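Local coordinates for iron-sulfur cluster assembly scaffold protein IscU (Streptococcus pyogenes, PDB 1SU0) that probably serves as a scaffold on which iron-sulfur clusters are assembled with the help of IscS before being handed on to other proteins, at residues 130-133 with 134-137. Residues are numbered along the deposited sequence; the frame is centred on the assembly and turned at random.
Sequences LAWN and ALKE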
ATOM      1  N   LEU A 130      -4.659   1.436  -4.692  1.00 22.88           N
ATOM      2  CA  LEU A 130      -5.699   1.877  -3.767  1.00 22.69           C
ATOM      3  C   LEU A 130      -5.171   2.306  -2.403  1.00 22.28           C
ATOM      4  O   LEU A 130      -5.482   3.392  -1.915  1.00 22.64           O
ATOM      5  CB  LEU A 130      -6.767   0.776  -3.597  1.00 22.64           C
ATOM      6  CG  LEU A 130      -7.995   1.040  -2.694  1.00 22.71           C
ATOM      7  CD1 LEU A 130      -8.622   2.393  -2.872  1.00 20.09           C
ATOM      8  CD2 LEU A 130      -9.046  -0.026  -2.941  1.00 23.55           C
ATOM      9  N   ALA A 131      -4.375   1.454  -1.783  1.00 22.49           N
ATOM     10  CA  ALA A 131      -3.822   1.750  -0.464  1.00 22.64           C
ATOM     11  C   ALA A 131      -2.945   3.001  -0.503  1.00 23.00           C
ATOM     12  O   ALA A 131      -3.028   3.874   0.377  1.00 23.08           O
ATOM     13  CB  ALA A 131      -3.035   0.603   0.026  1.00 22.64           C
ATOM     14  N   TRP A 132      -2.117   3.082  -1.536  1.00 22.66           N
ATOM     15  CA  TRP A 132      -1.222   4.209  -1.676  1.00 22.96           C
ATOM     16  C   TRP A 132      -1.989   5.521  -1.749  1.00 22.60           C
ATOM     17  O   TRP A 132      -1.579   6.495  -1.149  1.00 22.62           O
ATOM     18  CB  TRP A 132      -0.319   4.010  -2.893  1.00 23.15           C
ATOM     19  CG  TRP A 132       0.638   2.908  -2.675  1.00 23.72           C
ATOM     20  CD1 TRP A 132       0.497   1.608  -3.076  1.00 23.83           C
ATOM     21  CD2 TRP A 132       1.863   2.976  -1.942  1.00 23.40           C
ATOM     22  NE1 TRP A 132       1.567   0.870  -2.645  1.00 24.55           N
ATOM     23  CE2 TRP A 132       2.433   1.687  -1.965  1.00 23.23           C
ATOM     24  CE3 TRP A 132       2.549   4.004  -1.275  1.00 22.51           C
ATOM     25  CZ2 TRP A 132       3.649   1.395  -1.348  1.00 22.17           C
ATOM     26  CZ3 TRP A 132       3.756   3.709  -0.650  1.00 21.57           C
ATOM     27  CH2 TRP A 132       4.294   2.423  -0.700  1.00 22.17           C
ATOM     28  N   ASN A 133      -3.127   5.518  -2.432  1.00 22.58           N
ATOM     29  CA  ASN A 133      -3.944   6.726  -2.601  1.00 22.63           C
ATOM     30  C   ASN A 133      -4.729   7.065  -1.351  1.00 22.47           C
ATOM     31  O   ASN A 133      -5.034   8.221  -1.110  1.00 22.25           O
ATOM     32  CB  ASN A 133      -4.866   6.577  -3.815  1.00 22.33           C
ATOM     33  CG  ASN A 133      -4.087   6.349  -5.115  1.00 22.60           C
ATOM     34  OD1 ASN A 133      -4.674   6.159  -6.175  1.00 21.32           O
ATOM     35  ND2 ASN A 133      -2.754   6.316  -5.019  1.00 21.92           N
ATOM     36  N   ALA A 134      -5.039   6.064  -0.536  1.00 23.00           N
ATOM     37  CA  ALA A 134      -5.687   6.318   0.754  1.00 23.25           C
ATOM     38  C   ALA A 134      -4.655   6.916   1.695  1.00 23.47           C
ATOM     39  O   ALA A 134      -4.996   7.636   2.631  1.00 23.47           O
ATOM     40  CB  ALA A 134      -6.287   5.040   1.347  1.00 23.02           C
ATOM     41  N   LEU A 135      -3.392   6.611   1.434  1.00 23.98           N
ATOM     42  CA  LEU A 135      -2.307   7.218   2.164  1.00 24.25           C
ATOM     43  C   LEU A 135      -2.167   8.667   1.739  1.00 24.76           C
ATOM     44  O   LEU A 135      -2.110   9.547   2.590  1.00 24.98           O
ATOM     45  CB  LEU A 135      -0.994   6.470   1.918  1.00 24.15           C
ATOM     46  CG  LEU A 135       0.211   7.028   2.667  1.00 24.00           C
ATOM     47  CD1 LEU A 135      -0.087   7.146   4.143  1.00 24.38           C
ATOM     48  CD2 LEU A 135       1.409   6.136   2.451  1.00 25.54           C
ATOM     49  N   LYS A 136      -2.103   8.918   0.431  1.00 25.25           N
ATOM     50  CA  LYS A 136      -1.965  10.283  -0.091  1.00 25.87           C
ATOM     51  C   LYS A 136      -2.989  11.223   0.555  1.00 26.00           C
ATOM     52  O   LYS A 136      -2.668  12.346   0.961  1.00 25.62           O
ATOM     53  CB  LYS A 136      -2.160  10.297  -1.606  1.00 26.09           C
ATOM     54  CG  LYS A 136      -0.973   9.746  -2.422  1.00 26.72           C
ATOM     55  CD  LYS A 136      -1.141  10.214  -3.856  1.00 27.37           C
ATOM     56  CE  LYS A 136      -0.257   9.507  -4.836  1.00 27.44           C
ATOM     57  NZ  LYS A 136      -0.842   9.731  -6.198  1.00 28.14           N
ATOM     58  N   GLU A 137      -4.220  10.731   0.674  1.00 26.46           N
ATOM     59  CA  GLU A 137      -5.301  11.507   1.254  1.00 26.64           C
ATOM     60  C   GLU A 137      -5.086  11.730   2.748  1.00 26.25           C
ATOM     61  O   GLU A 137      -5.306  12.847   3.251  1.00 26.29           O
ATOM     62  CB  GLU A 137      -6.642  10.822   1.014  1.00 27.30           C
ATOM     63  CG  GLU A 137      -7.359  11.289  -0.248  1.00 29.85           C
ATOM     64  CD  GLU A 137      -6.840  10.599  -1.501  1.00 32.54           C
ATOM     65  OE1 GLU A 137      -5.595  10.578  -1.719  1.00 32.22           O
ATOM     66  OE2 GLU A 137      -7.698  10.077  -2.262  1.00 35.45           O
TER
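Lys136 runs beside Asn133 on one flank of the helix, the two side chains pointing the same way. Its CB sits 3.6 Å from Asn133 O, and CG, set anti to its own carbonyl carbon (chi1 -75°), lies 3.5 Å from Trp132 O. Beyond CG the chain is extended, which carries its end alongside the Asn133 amide: Lys136 CE packs 4.1 Å from Asn133 ND2, while NZ, at the same distance, is not bonded to it, both groups being donors. The backbone beneath is tied by i to i+4 bonds, of which Lys136 N to Trp132 O is 2.9 Å long and fairly straight at 158°. These two turns belong to helix 122-139 of the NifU-like N-terminal domain (IscU family), which packs between the antiparallel sheet and helices 66-79 and 84-97. Accordingly, Ala134 is turned to Leu35, Ile44 and Leu46 of the strands, while the Trp132 ring stacks with Phe94 and also touches Met75. Leu135 CD2 comes obliquely to that indole, 4.4 Å from Trp132 CE3. At the start of the two turns, Leu130 meets Leu35 and Ile44, its side chain about 4 Å from that of the zinc ligand Asp42. Glu137 N reaches Asn133 O from above the carbonyl plane.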